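Local coordinates for E2A dna-binding protein (Human adenovirus 5, PDB 2WB0), which binds single-stranded DNA and, by forming multimers, unwinds the template without ATP during the elongation phase of viral strand-displacement replication, at residues A[191-194]-A[195-199]; A[13-16]-A[17-21]; A[259-262]-A[263-266]. All coordinates share one frame; numbering follows the deposited sequence.

Interaction 1 of 3, residues A[191-194]-A[195-199]; sequences KAQV and AFKQI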
loop_
_atom_site.group_PDB
_atom_site.type_symbol
_atom_site.label_atom_id
_atom_site.label_comp_id
_atom_site.label_asym_id
_atom_site.label_seq_id
_atom_site.Cartn_x
_atom_site.Cartn_y
_atom_site.Cartn_z
ATOM N N LYS A 191 18.568 -0.149 4.179
ATOM C CA LYS A 191 17.744 0.635 3.278
ATOM C C LYS A 191 16.230 0.578 3.693
ATOM O O LYS A 191 15.518 1.576 3.561
ATOM C CB LYS A 191 17.862 0.089 1.836
ATOM C CG LYS A 191 17.126 0.993 0.868
ATOM C CD LYS A 191 17.797 0.997 -0.475
ATOM C CE LYS A 191 17.269 0.039 -1.434
ATOM N NZ LYS A 191 18.434 -0.060 -2.412
ATOM N N ALA A 192 15.737 -0.602 4.100
ATOM C CA ALA A 192 14.363 -0.710 4.592
ATOM C C ALA A 192 14.172 0.226 5.757
ATOM O O ALA A 192 13.154 0.925 5.822
ATOM C CB ALA A 192 13.999 -2.124 5.019
ATOM N N GLN A 193 15.117 0.233 6.703
ATOM C CA GLN A 193 14.868 1.077 7.845
ATOM C C GLN A 193 14.863 2.550 7.429
ATOM O O GLN A 193 14.062 3.316 7.905
ATOM C CB GLN A 193 15.817 0.851 9.013
ATOM C CG GLN A 193 15.341 1.731 10.257
ATOM C CD GLN A 193 15.902 1.227 11.604
ATOM O OE1 GLN A 193 15.162 0.667 12.467
ATOM N NE2 GLN A 193 17.210 1.435 11.796
ATOM N N VAL A 194 15.740 2.942 6.534
ATOM C CA VAL A 194 15.662 4.343 6.028
ATOM C C VAL A 194 14.247 4.680 5.548
ATOM O O VAL A 194 13.716 5.723 5.894
ATOM C CB VAL A 194 16.671 4.565 4.908
ATOM C CG1 VAL A 194 16.414 5.941 4.248
ATOM C CG2 VAL A 194 18.083 4.553 5.463
ATOM N N ALA A 195 13.610 3.792 4.762
ATOM C CA ALA A 195 12.239 4.058 4.226
ATOM C C ALA A 195 11.138 4.141 5.300
ATOM O O ALA A 195 10.138 4.922 5.181
ATOM C CB ALA A 195 11.875 2.944 3.197
ATOM N N PHE A 196 11.261 3.317 6.333
ATOM C CA PHE A 196 10.354 3.486 7.467
ATOM C C PHE A 196 10.606 4.782 8.253
ATOM O O PHE A 196 9.666 5.407 8.724
ATOM C CB PHE A 196 10.357 2.268 8.402
ATOM C CG PHE A 196 9.598 1.030 7.826
ATOM C CD1 PHE A 196 8.241 0.852 8.038
ATOM C CD2 PHE A 196 10.283 0.076 7.121
ATOM C CE1 PHE A 196 7.567 -0.257 7.564
ATOM C CE2 PHE A 196 9.605 -1.071 6.597
ATOM C CZ PHE A 196 8.220 -1.208 6.845
ATOM N N LYS A 197 11.872 5.178 8.380
ATOM C CA LYS A 197 12.150 6.462 9.050
ATOM C C LYS A 197 11.563 7.606 8.243
ATOM O O LYS A 197 11.114 8.621 8.809
ATOM C CB LYS A 197 13.670 6.670 9.200
ATOM C CG LYS A 197 14.226 5.877 10.425
ATOM C CD LYS A 197 15.760 6.100 10.570
ATOM C CE LYS A 197 16.277 5.715 11.962
ATOM N NZ LYS A 197 17.737 5.401 11.898
ATOM N N GLN A 198 11.633 7.459 6.915
ATOM C CA GLN A 198 11.138 8.474 5.973
ATOM C C GLN A 198 9.640 8.652 6.151
ATOM O O GLN A 198 9.185 9.788 6.236
ATOM C CB GLN A 198 11.456 8.079 4.509
ATOM C CG GLN A 198 11.186 9.208 3.425
ATOM C CD GLN A 198 9.730 9.488 3.152
ATOM O OE1 GLN A 198 9.363 10.625 2.731
ATOM N NE2 GLN A 198 8.873 8.439 3.283
ATOM N N ILE A 199 8.872 7.555 6.233
ATOM C CA ILE A 199 7.409 7.741 6.307
ATOM C C ILE A 199 7.021 8.343 7.670
ATOM O O ILE A 199 6.154 9.232 7.749
ATOM C CB ILE A 199 6.599 6.427 5.961
ATOM C CG1 ILE A 199 5.104 6.790 5.821
ATOM C CG2 ILE A 199 6.800 5.331 7.007
ATOM C CD1 ILE A 199 4.843 7.830 4.655
#
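F196 and A192 meet one turn apart in a local, largely buried contact inside helix 189-206, held mainly by successive i to i+4 backbone hydrogen bonds. A192 O accepts the N-H of F196 at 3.1 Å. The same oxygen lies close to the plane of the phenyl ring at its edge, with F196 CD2 3.3 Å from A192 O. F196 CG stands anti to its carbonyl carbon (chi1 -74°), which keeps the ring beside this turn, and the ring also packs on H100, L242 and I273. The side chain of F196 is about 12 Å from a bound zinc ion. One residue on, K197 N donates to Q193 O at 2.9 Å, and the CB and CG of K197 lie against that carbonyl oxygen. Beyond CG the lysine chain is extended and passes the side chain of Q193 at a slant; its ammonium forms a salt bridge with E106. Q198 N to V194 O, 2.9 Å, is the next bond in the series. A192 and A195 both pack on P244, and A195 also on I273. This is regular alpha-helix with its small and aromatic side chains packed across strands 242-246 and 271-276, a helix-on-sheet arrangement.

Interaction 2 of 3, residues A[13-16]-A[17-21]; sequences EAAR and ALMDK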
loop_
_atom_site.group_PDB
_atom_site.type_symbol
_atom_site.label_atom_id
_atom_site.label_comp_id
_atom_site.label_asym_id
_atom_site.label_seq_id
_atom_site.Cartn_x
_atom_site.Cartn_y
_atom_site.Cartn_z
ATOM N N GLU A 13 -27.376 10.426 -3.859
ATOM C CA GLU A 13 -27.537 11.848 -4.123
ATOM C C GLU A 13 -26.192 12.607 -4.088
ATOM O O GLU A 13 -25.860 13.379 -5.032
ATOM C CB GLU A 13 -28.494 12.426 -3.073
ATOM C CG GLU A 13 -28.875 13.896 -3.324
ATOM C CD GLU A 13 -29.704 14.478 -2.136
ATOM O OE1 GLU A 13 -29.463 14.089 -0.957
ATOM O OE2 GLU A 13 -30.607 15.301 -2.382
ATOM N N ALA A 14 -25.454 12.368 -3.031
ATOM C CA ALA A 14 -24.130 13.003 -2.790
ATOM C C ALA A 14 -23.195 12.643 -3.949
ATOM O O ALA A 14 -22.510 13.533 -4.541
ATOM C CB ALA A 14 -23.599 12.536 -1.498
ATOM N N ALA A 15 -23.248 11.371 -4.372
ATOM C CA ALA A 15 -22.320 10.867 -5.380
ATOM C C ALA A 15 -22.687 11.481 -6.705
ATOM O O ALA A 15 -21.831 11.938 -7.469
ATOM C CB ALA A 15 -22.348 9.266 -5.435
ATOM N N ARG A 16 -23.979 11.580 -6.984
ATOM C CA ARG A 16 -24.374 12.204 -8.225
ATOM C C ARG A 16 -24.031 13.708 -8.252
ATOM O O ARG A 16 -23.605 14.226 -9.278
ATOM C CB ARG A 16 -25.871 11.948 -8.524
ATOM C CG ARG A 16 -26.332 12.581 -9.835
ATOM C CD ARG A 16 -25.417 12.172 -11.024
ATOM N NE ARG A 16 -26.030 11.130 -11.817
ATOM C CZ ARG A 16 -26.854 11.351 -12.832
ATOM N NH1 ARG A 16 -27.168 12.586 -13.195
ATOM N NH2 ARG A 16 -27.361 10.323 -13.482
ATOM N N ALA A 17 -24.175 14.380 -7.122
ATOM C CA ALA A 17 -23.803 15.813 -7.018
ATOM C C ALA A 17 -22.325 16.021 -7.437
ATOM O O ALA A 17 -21.983 16.851 -8.283
ATOM C CB ALA A 17 -23.986 16.267 -5.596
ATOM N N LEU A 18 -21.451 15.208 -6.831
ATOM C CA LEU A 18 -20.050 15.144 -7.218
ATOM C C LEU A 18 -19.823 14.840 -8.660
ATOM O O LEU A 18 -19.063 15.520 -9.342
ATOM C CB LEU A 18 -19.330 14.133 -6.273
ATOM C CG LEU A 18 -18.538 14.511 -5.044
ATOM C CD1 LEU A 18 -18.455 15.969 -4.491
ATOM C CD2 LEU A 18 -18.660 13.470 -3.896
ATOM N N MET A 19 -20.495 13.830 -9.194
ATOM C CA MET A 19 -20.239 13.398 -10.549
ATOM C C MET A 19 -20.770 14.442 -11.523
ATOM O O MET A 19 -20.240 14.589 -12.645
ATOM C CB MET A 19 -20.951 12.054 -10.832
ATOM C CG MET A 19 -20.413 10.859 -9.994
ATOM S SD MET A 19 -21.022 9.252 -10.535
ATOM C CE MET A 19 -22.695 9.228 -9.897
ATOM N N ASP A 20 -21.843 15.138 -11.120
ATOM C CA ASP A 20 -22.379 16.183 -12.015
ATOM C C ASP A 20 -21.352 17.342 -12.040
ATOM O O ASP A 20 -20.891 17.725 -13.102
ATOM C CB ASP A 20 -23.729 16.680 -11.487
ATOM C CG ASP A 20 -24.868 15.682 -11.730
ATOM O OD1 ASP A 20 -24.794 14.875 -12.706
ATOM O OD2 ASP A 20 -25.821 15.739 -10.926
ATOM N N LYS A 21 -20.989 17.843 -10.856
ATOM C CA LYS A 21 -20.082 18.990 -10.703
ATOM C C LYS A 21 -18.754 18.769 -11.423
ATOM O O LYS A 21 -18.194 19.684 -12.046
ATOM C CB LYS A 21 -19.849 19.269 -9.226
ATOM C CG LYS A 21 -18.792 20.375 -8.949
ATOM C CD LYS A 21 -18.802 20.755 -7.485
ATOM C CE LYS A 21 -17.736 21.821 -7.154
ATOM N NZ LYS A 21 -17.734 21.899 -5.710
#
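R16 and D20, one helical turn apart on helix 7-21, form an i to i+4 salt bridge in which the two flat groups stand almost perpendicular, their planes 89° apart. R16 CG is anti to the backbone N (chi1 -180°), and bends at chi2 and chi3 then carry the guanidinium over toward the carboxylate. The bridge itself is long and weak: R16 NH1 to D20 OD1 measures 3.3 Å, with a bent N-H...O angle of 141°. Much of the contact is made lower on the arginine, whose CD lies 3.2 Å from D20 OD1 while CG faces OD2. D20 OD1 also forms a salt bridge with K29, so two cations share this one oxygen and would be expected to favour the charged carboxylate. The main chains of the same pair are joined as well, D20 N donating to R16 O at 2.7 Å.

M19 points its side chain back along the helix. Its CG sits 3.1 Å from A15 O, the acceptor of its own backbone N-H, and a bend at chi3 brings the terminal methyl over the preceding turn. There M19 CE approaches A15 CB at 4.5 Å and reaches the guanidinium of R16 at its edge, near the plane. L18 leaves the helix on another side, with CB against A15 O and CD2 3.9 Å from A14 O.

These directions divide the helix among its neighbours in the all-alpha domain. A14 and L18 pack on helix 64-83 through L75, L79 and F82; M19 contacts A41 and V45 of helix 40-53 and, with A15, F32; R16 and D20 meet K29 of helix 26-31.

Interaction 3 of 3, residues A[259-262]-A[263-266]; sequences SDKS and VLAS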
loop_
_atom_site.group_PDB
_atom_site.type_symbol
_atom_site.label_atom_id
_atom_site.label_comp_id
_atom_site.label_asym_id
_atom_site.label_seq_id
_atom_site.Cartn_x
_atom_site.Cartn_y
_atom_site.Cartn_z
ATOM N N SER A 259 12.927 24.347 3.370
ATOM C CA SER A 259 12.297 24.486 4.666
ATOM C C SER A 259 11.098 23.557 4.790
ATOM O O SER A 259 10.565 23.396 5.889
ATOM C CB SER A 259 11.879 25.936 4.937
ATOM O OG SER A 259 11.066 26.337 3.879
ATOM N N ASP A 260 10.674 22.958 3.679
ATOM C CA ASP A 260 9.493 22.102 3.751
ATOM C C ASP A 260 9.878 20.858 4.603
ATOM O O ASP A 260 10.730 20.029 4.213
ATOM C CB ASP A 260 8.928 21.820 2.360
ATOM C CG ASP A 260 7.684 20.900 2.387
ATOM O OD1 ASP A 260 7.631 19.979 3.250
ATOM O OD2 ASP A 260 6.782 21.089 1.549
ATOM N N LYS A 261 9.296 20.740 5.788
ATOM C CA LYS A 261 9.644 19.555 6.626
ATOM C C LYS A 261 9.338 18.174 5.960
ATOM O O LYS A 261 10.045 17.183 6.241
ATOM C CB LYS A 261 9.067 19.629 8.062
ATOM C CG LYS A 261 9.492 20.894 8.893
ATOM C CD LYS A 261 10.922 21.309 8.560
ATOM C CE LYS A 261 11.458 22.494 9.450
ATOM N NZ LYS A 261 11.712 22.201 10.926
ATOM N N SER A 262 8.307 18.133 5.106
ATOM C CA SER A 262 7.893 16.940 4.285
ATOM C C SER A 262 9.012 16.531 3.424
ATOM O O SER A 262 9.320 15.301 3.262
ATOM C CB SER A 262 6.834 17.346 3.219
ATOM O OG SER A 262 5.682 17.413 3.893
ATOM N N VAL A 263 9.556 17.549 2.762
ATOM C CA VAL A 263 10.655 17.335 1.831
ATOM C C VAL A 263 11.909 16.882 2.569
ATOM O O VAL A 263 12.623 15.947 2.129
ATOM C CB VAL A 263 10.895 18.589 0.931
ATOM C CG1 VAL A 263 12.046 18.306 -0.005
ATOM C CG2 VAL A 263 9.608 18.929 0.157
ATOM N N LEU A 264 12.173 17.496 3.717
ATOM C CA LEU A 264 13.349 17.151 4.511
ATOM C C LEU A 264 13.286 15.690 4.995
ATOM O O LEU A 264 14.340 14.997 5.214
ATOM C CB LEU A 264 13.439 18.083 5.735
ATOM C CG LEU A 264 14.376 19.316 5.761
ATOM C CD1 LEU A 264 15.346 19.580 4.632
ATOM C CD2 LEU A 264 13.701 20.557 6.308
ATOM N N ALA A 265 12.066 15.201 5.210
ATOM C CA ALA A 265 11.954 13.766 5.567
ATOM C C ALA A 265 12.668 12.881 4.562
ATOM O O ALA A 265 13.396 11.931 4.961
ATOM C CB ALA A 265 10.455 13.333 5.694
ATOM N N SER A 266 12.509 13.188 3.264
ATOM C CA SER A 266 13.195 12.446 2.206
ATOM C C SER A 266 14.675 12.789 2.130
ATOM O O SER A 266 15.514 11.919 1.835
ATOM C CB SER A 266 12.534 12.648 0.832
ATOM O OG SER A 266 11.187 12.103 0.864
HETATM O O HOH W 1 9.345 13.922 1.010
#
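D260 is the N-cap of helix 261-268, and its side chain turns back over the first turn to meet V263. With CG anti to the backbone N (chi1 179°), the carboxylate reaches the backbone N-H groups at the helix start. OD1 accepts from V263 N at 3.1 Å and, more weakly, from S262 N, although the position of this oxygen is not fully certain in the model. The capping group is also covered by carbon: the V263 side chain stands roughly perpendicular to that of the aspartate, with V263 CG2 3.5 Å from D260 CG. Regular helical bonding begins with L264 N to D260 O at 3.0 Å and continues from A265 N to K261 O.

The K261 and L264 chains run alongside each other in one direction. A bend at chi2 (-35°) swings the lysine chain so that K261 CD comes 3.7 Å from L264 CD2, an aliphatic contact at the surface. On the face toward helix 189-206, K261 touches A205, S262 touches F202 and A265 touches A201, while the hydroxyl of S266 bonds Q198. Further along the turn a water closes the gap between S262 and S266: it donates to S262 O at 2.6 Å and lies 2.6 Å from S266 OG.

All three contacts are local turns of helix, but their settings differ. Interaction 1 is the buried one, its alanines and phenylalanine set against strands of the zinc-binding region; interaction 2 is half buried, divided between an apolar face among helices and a charged pair; interaction 3 lies at the surface, where a cap and a water do much of the polar work. Interactions 1 and 3 lie on neighbouring helices, 189-206 and 261-268, which touch directly, Q198 OE1 to S266 OG at 3.0 Å, with A265 CB resting near Q198 O. Interaction 2 belongs to the all-alpha domain, its centre about 40 Å from that of interaction 1 and about 36 Å from that of interaction 3.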